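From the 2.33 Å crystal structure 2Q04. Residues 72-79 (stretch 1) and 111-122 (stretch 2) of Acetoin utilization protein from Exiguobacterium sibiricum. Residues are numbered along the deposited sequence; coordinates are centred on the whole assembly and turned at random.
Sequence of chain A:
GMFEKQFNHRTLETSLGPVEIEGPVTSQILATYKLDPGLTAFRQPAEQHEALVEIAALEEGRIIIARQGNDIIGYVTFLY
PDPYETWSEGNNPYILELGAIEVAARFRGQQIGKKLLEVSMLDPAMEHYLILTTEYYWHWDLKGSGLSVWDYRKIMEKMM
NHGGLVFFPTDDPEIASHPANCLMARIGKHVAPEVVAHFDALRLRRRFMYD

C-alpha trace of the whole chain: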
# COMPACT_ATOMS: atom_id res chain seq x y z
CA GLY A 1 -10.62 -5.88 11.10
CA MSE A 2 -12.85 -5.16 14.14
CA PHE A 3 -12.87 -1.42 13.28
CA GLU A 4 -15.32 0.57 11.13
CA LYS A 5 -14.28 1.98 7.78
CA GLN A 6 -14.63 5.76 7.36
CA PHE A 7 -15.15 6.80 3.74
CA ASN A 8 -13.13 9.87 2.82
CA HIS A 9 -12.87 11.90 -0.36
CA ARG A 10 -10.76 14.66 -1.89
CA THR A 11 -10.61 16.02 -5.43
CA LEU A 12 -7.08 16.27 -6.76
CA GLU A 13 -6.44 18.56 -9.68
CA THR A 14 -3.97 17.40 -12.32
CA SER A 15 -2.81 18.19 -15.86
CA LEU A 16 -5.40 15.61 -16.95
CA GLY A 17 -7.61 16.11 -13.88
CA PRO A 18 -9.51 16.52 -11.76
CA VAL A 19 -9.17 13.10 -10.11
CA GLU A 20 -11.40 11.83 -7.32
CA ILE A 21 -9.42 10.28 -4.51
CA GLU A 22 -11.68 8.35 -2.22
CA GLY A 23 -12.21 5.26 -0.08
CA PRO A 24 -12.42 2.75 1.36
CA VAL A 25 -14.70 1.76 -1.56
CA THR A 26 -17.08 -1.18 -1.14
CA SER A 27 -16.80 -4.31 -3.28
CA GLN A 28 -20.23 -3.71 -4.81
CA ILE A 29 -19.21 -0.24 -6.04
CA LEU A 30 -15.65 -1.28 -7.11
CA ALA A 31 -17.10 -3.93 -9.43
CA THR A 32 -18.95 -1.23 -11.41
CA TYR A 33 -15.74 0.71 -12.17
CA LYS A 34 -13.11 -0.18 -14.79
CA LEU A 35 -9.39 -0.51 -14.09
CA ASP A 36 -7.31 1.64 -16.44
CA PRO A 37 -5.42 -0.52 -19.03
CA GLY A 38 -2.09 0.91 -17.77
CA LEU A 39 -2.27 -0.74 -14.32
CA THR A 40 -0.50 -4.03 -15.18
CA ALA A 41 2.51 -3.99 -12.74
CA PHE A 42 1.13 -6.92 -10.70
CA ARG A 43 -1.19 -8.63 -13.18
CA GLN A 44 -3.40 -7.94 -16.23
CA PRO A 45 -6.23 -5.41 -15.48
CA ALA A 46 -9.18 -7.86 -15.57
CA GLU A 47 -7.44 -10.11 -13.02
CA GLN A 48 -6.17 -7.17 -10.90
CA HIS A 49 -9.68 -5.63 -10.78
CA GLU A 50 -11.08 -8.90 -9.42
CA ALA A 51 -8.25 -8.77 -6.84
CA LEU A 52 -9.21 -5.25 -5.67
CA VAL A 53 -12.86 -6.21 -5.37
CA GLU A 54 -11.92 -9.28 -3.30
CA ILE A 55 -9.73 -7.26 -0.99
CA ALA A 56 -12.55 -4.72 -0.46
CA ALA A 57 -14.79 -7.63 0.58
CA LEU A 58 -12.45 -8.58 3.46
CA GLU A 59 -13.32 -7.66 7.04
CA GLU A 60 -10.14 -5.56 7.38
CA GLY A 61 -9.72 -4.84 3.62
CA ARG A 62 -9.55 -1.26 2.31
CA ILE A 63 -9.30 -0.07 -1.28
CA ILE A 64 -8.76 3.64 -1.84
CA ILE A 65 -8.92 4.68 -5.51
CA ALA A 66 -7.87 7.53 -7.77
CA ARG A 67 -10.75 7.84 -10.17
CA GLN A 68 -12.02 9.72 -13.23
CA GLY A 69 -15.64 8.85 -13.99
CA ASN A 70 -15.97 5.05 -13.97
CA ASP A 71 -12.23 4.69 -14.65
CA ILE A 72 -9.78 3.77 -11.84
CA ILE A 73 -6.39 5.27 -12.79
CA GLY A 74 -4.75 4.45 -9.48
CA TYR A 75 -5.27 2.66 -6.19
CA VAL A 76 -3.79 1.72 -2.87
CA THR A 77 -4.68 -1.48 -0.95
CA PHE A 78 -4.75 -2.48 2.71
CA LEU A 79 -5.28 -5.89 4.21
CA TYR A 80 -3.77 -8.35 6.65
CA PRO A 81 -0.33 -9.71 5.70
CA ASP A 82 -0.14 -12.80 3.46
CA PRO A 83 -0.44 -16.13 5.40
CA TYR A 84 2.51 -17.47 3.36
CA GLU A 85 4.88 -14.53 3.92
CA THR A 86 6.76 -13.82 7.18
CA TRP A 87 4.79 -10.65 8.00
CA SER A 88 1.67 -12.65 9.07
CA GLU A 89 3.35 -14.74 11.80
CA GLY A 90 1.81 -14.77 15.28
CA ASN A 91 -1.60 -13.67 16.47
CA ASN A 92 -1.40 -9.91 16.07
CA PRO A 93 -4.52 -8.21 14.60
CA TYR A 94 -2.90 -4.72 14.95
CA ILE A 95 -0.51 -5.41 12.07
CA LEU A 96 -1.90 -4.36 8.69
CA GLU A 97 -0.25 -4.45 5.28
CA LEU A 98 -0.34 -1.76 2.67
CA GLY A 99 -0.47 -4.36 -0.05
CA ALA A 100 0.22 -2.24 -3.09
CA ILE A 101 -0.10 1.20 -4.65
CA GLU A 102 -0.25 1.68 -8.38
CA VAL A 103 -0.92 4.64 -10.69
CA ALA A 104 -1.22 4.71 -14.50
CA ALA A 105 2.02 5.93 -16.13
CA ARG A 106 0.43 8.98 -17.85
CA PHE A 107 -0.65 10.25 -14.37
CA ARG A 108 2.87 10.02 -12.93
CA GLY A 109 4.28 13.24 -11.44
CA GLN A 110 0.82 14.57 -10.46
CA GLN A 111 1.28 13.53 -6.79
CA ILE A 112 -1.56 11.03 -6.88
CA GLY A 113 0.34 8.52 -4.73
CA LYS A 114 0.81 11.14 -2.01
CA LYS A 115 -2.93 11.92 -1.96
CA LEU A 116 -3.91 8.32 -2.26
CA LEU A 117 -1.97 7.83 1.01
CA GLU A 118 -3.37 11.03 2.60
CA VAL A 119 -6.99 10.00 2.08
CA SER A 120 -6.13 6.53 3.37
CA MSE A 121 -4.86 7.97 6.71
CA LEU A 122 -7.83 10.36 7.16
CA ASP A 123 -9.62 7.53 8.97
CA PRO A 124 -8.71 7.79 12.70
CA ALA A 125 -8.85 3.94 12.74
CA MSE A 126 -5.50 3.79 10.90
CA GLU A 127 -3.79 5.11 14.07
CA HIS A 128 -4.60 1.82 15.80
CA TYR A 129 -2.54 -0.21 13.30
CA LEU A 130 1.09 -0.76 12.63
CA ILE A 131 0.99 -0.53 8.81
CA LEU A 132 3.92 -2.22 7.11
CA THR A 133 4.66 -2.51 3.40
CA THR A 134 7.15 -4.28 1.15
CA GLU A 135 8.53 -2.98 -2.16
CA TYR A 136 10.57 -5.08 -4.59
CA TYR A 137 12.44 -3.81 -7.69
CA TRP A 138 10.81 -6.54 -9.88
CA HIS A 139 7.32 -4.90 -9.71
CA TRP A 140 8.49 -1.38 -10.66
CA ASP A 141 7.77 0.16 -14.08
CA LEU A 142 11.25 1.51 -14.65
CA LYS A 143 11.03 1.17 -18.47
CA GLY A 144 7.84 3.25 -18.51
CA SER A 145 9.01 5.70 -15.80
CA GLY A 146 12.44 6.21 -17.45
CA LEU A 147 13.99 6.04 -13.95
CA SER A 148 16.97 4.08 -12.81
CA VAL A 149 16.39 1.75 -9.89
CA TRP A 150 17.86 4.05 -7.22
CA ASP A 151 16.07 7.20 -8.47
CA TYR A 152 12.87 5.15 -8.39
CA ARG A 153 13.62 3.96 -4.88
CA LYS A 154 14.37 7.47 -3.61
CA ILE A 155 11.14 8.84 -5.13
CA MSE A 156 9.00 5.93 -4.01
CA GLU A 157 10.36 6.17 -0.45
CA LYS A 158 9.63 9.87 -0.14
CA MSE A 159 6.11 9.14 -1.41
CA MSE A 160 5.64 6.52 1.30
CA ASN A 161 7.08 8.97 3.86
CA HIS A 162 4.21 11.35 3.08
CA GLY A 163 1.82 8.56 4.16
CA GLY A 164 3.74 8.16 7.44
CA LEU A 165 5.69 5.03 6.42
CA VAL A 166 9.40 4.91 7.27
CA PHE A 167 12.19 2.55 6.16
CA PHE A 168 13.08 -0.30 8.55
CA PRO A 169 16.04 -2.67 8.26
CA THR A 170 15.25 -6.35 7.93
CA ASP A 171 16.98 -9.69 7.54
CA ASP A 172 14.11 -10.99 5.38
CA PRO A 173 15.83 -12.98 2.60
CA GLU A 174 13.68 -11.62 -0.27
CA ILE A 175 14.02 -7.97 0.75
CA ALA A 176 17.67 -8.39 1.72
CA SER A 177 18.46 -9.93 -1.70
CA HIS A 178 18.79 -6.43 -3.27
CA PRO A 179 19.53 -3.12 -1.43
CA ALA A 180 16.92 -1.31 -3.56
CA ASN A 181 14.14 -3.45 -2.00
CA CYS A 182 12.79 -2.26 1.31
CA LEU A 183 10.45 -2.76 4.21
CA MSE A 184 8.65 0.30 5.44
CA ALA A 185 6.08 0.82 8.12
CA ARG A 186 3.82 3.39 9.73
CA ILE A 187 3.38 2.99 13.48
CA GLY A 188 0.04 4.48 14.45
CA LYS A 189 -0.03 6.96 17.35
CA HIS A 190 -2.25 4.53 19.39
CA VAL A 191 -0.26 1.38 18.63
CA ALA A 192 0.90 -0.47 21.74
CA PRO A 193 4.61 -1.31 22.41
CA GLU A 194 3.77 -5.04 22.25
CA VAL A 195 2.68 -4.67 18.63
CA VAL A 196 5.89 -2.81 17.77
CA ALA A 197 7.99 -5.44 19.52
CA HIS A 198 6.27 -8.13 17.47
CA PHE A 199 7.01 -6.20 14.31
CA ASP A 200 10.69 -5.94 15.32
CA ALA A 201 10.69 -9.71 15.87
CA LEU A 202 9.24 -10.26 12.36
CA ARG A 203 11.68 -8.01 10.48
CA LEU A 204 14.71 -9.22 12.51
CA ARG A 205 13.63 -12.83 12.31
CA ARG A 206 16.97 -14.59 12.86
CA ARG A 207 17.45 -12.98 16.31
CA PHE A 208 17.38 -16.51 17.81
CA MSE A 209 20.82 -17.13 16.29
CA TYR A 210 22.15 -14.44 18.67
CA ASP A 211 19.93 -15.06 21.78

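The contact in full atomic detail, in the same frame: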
# COMPACT_ATOMS: atom_id res chain seq x y z
N ILE A 72 -10.78 3.75 -12.91
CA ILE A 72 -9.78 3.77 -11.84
C ILE A 72 -8.39 3.90 -12.46
O ILE A 72 -7.92 2.99 -13.15
CB ILE A 72 -9.81 2.48 -10.99
CG1 ILE A 72 -11.20 2.25 -10.40
CG2 ILE A 72 -8.79 2.56 -9.89
CD1 ILE A 72 -11.38 0.87 -9.79
N ILE A 73 -7.72 5.02 -12.21
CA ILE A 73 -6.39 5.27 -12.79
C ILE A 73 -5.29 5.13 -11.73
O ILE A 73 -4.13 5.38 -12.00
CB ILE A 73 -6.31 6.69 -13.50
CG1 ILE A 73 -6.55 7.84 -12.50
CG2 ILE A 73 -7.32 6.77 -14.60
CD1 ILE A 73 -5.32 8.27 -11.73
N GLY A 74 -5.68 4.68 -10.55
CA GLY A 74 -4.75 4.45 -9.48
C GLY A 74 -5.46 3.89 -8.27
O GLY A 74 -6.67 4.04 -8.12
N TYR A 75 -4.71 3.24 -7.39
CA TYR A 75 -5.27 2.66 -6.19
C TYR A 75 -4.20 2.40 -5.15
O TYR A 75 -3.01 2.39 -5.45
CB TYR A 75 -5.98 1.35 -6.52
CG TYR A 75 -5.06 0.28 -7.06
CD1 TYR A 75 -4.30 -0.52 -6.20
CD2 TYR A 75 -4.94 0.06 -8.44
CE1 TYR A 75 -3.45 -1.50 -6.70
CE2 TYR A 75 -4.09 -0.93 -8.94
CZ TYR A 75 -3.35 -1.70 -8.07
OH TYR A 75 -2.51 -2.68 -8.55
N VAL A 76 -4.65 2.16 -3.92
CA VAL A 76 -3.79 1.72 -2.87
C VAL A 76 -4.59 0.76 -2.00
O VAL A 76 -5.76 1.02 -1.70
CB VAL A 76 -3.24 2.90 -2.02
CG1 VAL A 76 -4.37 3.67 -1.36
CG2 VAL A 76 -2.25 2.40 -0.98
N THR A 77 -3.97 -0.38 -1.64
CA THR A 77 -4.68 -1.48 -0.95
C THR A 77 -4.18 -1.69 0.47
O THR A 77 -3.01 -1.46 0.76
CB THR A 77 -4.53 -2.81 -1.70
OG1 THR A 77 -3.21 -3.33 -1.51
CG2 THR A 77 -4.81 -2.63 -3.18
N PHE A 78 -5.09 -2.13 1.34
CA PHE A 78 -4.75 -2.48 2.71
C PHE A 78 -5.45 -3.74 3.08
O PHE A 78 -6.62 -3.92 2.77
CB PHE A 78 -5.18 -1.38 3.68
CG PHE A 78 -4.53 -0.10 3.44
CD1 PHE A 78 -3.35 0.23 4.09
CD2 PHE A 78 -5.07 0.81 2.53
CE1 PHE A 78 -2.72 1.45 3.84
CE2 PHE A 78 -4.45 2.02 2.29
CZ PHE A 78 -3.28 2.34 2.95
N LEU A 79 -4.72 -4.63 3.73
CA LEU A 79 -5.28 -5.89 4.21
C LEU A 79 -4.29 -6.53 5.15
O LEU A 79 -3.17 -6.03 5.31
CB LEU A 79 -5.58 -6.84 3.03
CG LEU A 79 -4.38 -7.33 2.20
CD1 LEU A 79 -4.82 -8.45 1.26
CD2 LEU A 79 -3.72 -6.18 1.40
N GLN A 111 1.40 13.70 -8.25
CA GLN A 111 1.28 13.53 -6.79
C GLN A 111 0.02 12.78 -6.36
O GLN A 111 -0.53 13.02 -5.28
CB GLN A 111 1.37 14.89 -6.08
CG GLN A 111 2.64 15.67 -6.44
CD GLN A 111 2.99 16.73 -5.41
OE1 GLN A 111 2.16 17.55 -5.04
NE2 GLN A 111 4.23 16.72 -4.97
N ILE A 112 -0.40 11.83 -7.18
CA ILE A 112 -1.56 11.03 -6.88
C ILE A 112 -1.27 10.05 -5.75
O ILE A 112 -2.10 9.86 -4.86
CB ILE A 112 -2.06 10.27 -8.12
CG1 ILE A 112 -2.72 11.26 -9.09
CG2 ILE A 112 -3.04 9.15 -7.71
CD1 ILE A 112 -3.15 10.67 -10.38
N GLY A 113 -0.08 9.44 -5.78
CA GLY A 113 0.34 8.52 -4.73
C GLY A 113 0.27 9.17 -3.36
O GLY A 113 -0.30 8.61 -2.44
N LYS A 114 0.85 10.37 -3.26
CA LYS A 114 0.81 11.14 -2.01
C LYS A 114 -0.61 11.28 -1.49
O LYS A 114 -0.87 11.01 -0.32
CB LYS A 114 1.42 12.55 -2.24
CG LYS A 114 2.95 12.58 -2.36
N LYS A 115 -1.53 11.71 -2.36
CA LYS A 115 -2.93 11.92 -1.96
C LYS A 115 -3.64 10.63 -1.67
O LYS A 115 -4.50 10.57 -0.81
CB LYS A 115 -3.69 12.68 -3.04
CG LYS A 115 -3.69 14.16 -2.86
CD LYS A 115 -4.67 14.59 -1.76
CE LYS A 115 -4.74 16.10 -1.67
NZ LYS A 115 -5.81 16.55 -0.74
N LEU A 116 -3.37 9.64 -2.48
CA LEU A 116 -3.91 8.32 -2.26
C LEU A 116 -3.61 7.91 -0.81
O LEU A 116 -4.49 7.41 -0.10
CB LEU A 116 -3.26 7.33 -3.23
CG LEU A 116 -4.15 6.39 -4.04
CD1 LEU A 116 -5.39 7.03 -4.47
CD2 LEU A 116 -3.36 5.90 -5.25
N LEU A 117 -2.38 8.17 -0.35
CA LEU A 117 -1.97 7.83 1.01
C LEU A 117 -2.62 8.76 2.04
O LEU A 117 -3.00 8.32 3.13
CB LEU A 117 -0.44 7.87 1.16
CG LEU A 117 0.37 6.78 0.42
CD1 LEU A 117 1.87 7.09 0.50
CD2 LEU A 117 0.08 5.40 0.97
N GLU A 118 -2.73 10.05 1.70
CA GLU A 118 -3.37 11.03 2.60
C GLU A 118 -4.80 10.63 2.94
O GLU A 118 -5.18 10.59 4.10
CB GLU A 118 -3.39 12.43 1.96
CG GLU A 118 -2.08 13.20 2.06
CD GLU A 118 -2.18 14.61 1.45
OE1 GLU A 118 -3.27 15.24 1.56
OE2 GLU A 118 -1.17 15.09 0.88
N VAL A 119 -5.59 10.36 1.90
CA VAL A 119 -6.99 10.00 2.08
C VAL A 119 -7.13 8.68 2.83
O VAL A 119 -8.09 8.47 3.58
CB VAL A 119 -7.71 9.90 0.70
CG1 VAL A 119 -9.14 9.38 0.87
CG2 VAL A 119 -7.71 11.26 0.01
N SER A 120 -6.15 7.80 2.65
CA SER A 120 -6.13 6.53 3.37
C SER A 120 -5.96 6.73 4.88
O SER A 120 -6.56 6.00 5.67
CB SER A 120 -5.00 5.63 2.83
OG SER A 120 -5.29 5.18 1.51
N MSE A 121 -5.16 7.73 5.28
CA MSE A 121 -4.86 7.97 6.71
C MSE A 121 -5.85 8.93 7.37
O MSE A 121 -5.74 9.19 8.57
CB MSE A 121 -3.43 8.51 6.87
CG MSE A 121 -2.36 7.59 6.32
SE MSE A 121 -2.50 5.79 7.02
CE MSE A 121 -1.37 4.94 5.80
N LEU A 122 -6.80 9.46 6.60
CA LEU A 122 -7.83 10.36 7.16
C LEU A 122 -8.72 9.65 8.18
O LEU A 122 -9.30 10.30 9.06
CB LEU A 122 -8.70 10.95 6.04
CG LEU A 122 -8.13 12.15 5.30
CD1 LEU A 122 -9.15 12.66 4.26
CD2 LEU A 122 -7.77 13.26 6.27

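The helix of stretch 2 packs against one side of the strand of stretch 1. The two axes approach to 8.6 Å and their N-to-C directions differ by 41°. No hydrogen bond or salt bridge joins the stretches. The contact is made by packing and buries 344 Å², both sides summed.

Apolar side-chain contacts run along the length of the contact. At its start, Ile-73 CD1 lies 3.5 Å from Ile-112 CD1. The CA-to-CB bond of Ile-73 points sideways, but the end of its side chain comes nearer to the helix and reaches the methyl of Ile-112. In the middle, Val-76 points toward the helix and Leu-116 points toward the strand. Their CA atoms are 6.6 Å apart, and Val-76 CG1 is 3.8 Å from Leu-116 CG. The other methyl of Val-76 also finds a partner: CG2 of Val-76 is 4.3 Å from CD2 of Leu-117. At the far end, Phe-78 CE1 lies 4.2 Å from CE of Met-121, a selenomethionine. That methyl approaches the ring obliquely.

Side chains also pack on the strand backbone. Leu-116 CD2 lies 3.5 Å from Tyr-75 O and 4.2 Å from Gly-74 C. Tyr-75 itself points away, so its carbonyl oxygen, not its ring, makes the approach. Gly-74 has no side chain. A CB there would point toward the helix, 3.8 Å from Ile-112 CG2 and 3.9 Å from Leu-116 CD2. Both are ordinary packing distances, so these two atoms do not by themselves exclude a CB.

Ser-120 is the polar residue of the contact. Its OG is 3.4 Å from Val-76 CG1 and 3.4 Å from Phe-78 CE2, where it sits at the ring edge, near the ring plane. These are van der Waals contacts. The hydroxyl donates a hydrogen bond within the helix, from Ser-120 OG to Leu-116 O at 2.9 Å. This satisfies its donor and lets it sit among apolar groups.

Backbone hydrogen bonds hold the helix in shape. Leu-116 N to Ile-112 O is 2.7 Å, and Ser-120 N to Leu-116 O is 3.2 Å. Leu-116 O therefore accepts from both the backbone and the side chain of Ser-120. Ile-112, Leu-116 and Ser-120 are spaced four apart, about one helical turn, and all three point toward the strand. On the strand, Val-76 and Phe-78 point toward the helix, while Tyr-75 and Thr-77 point away, as expected from strand alternation.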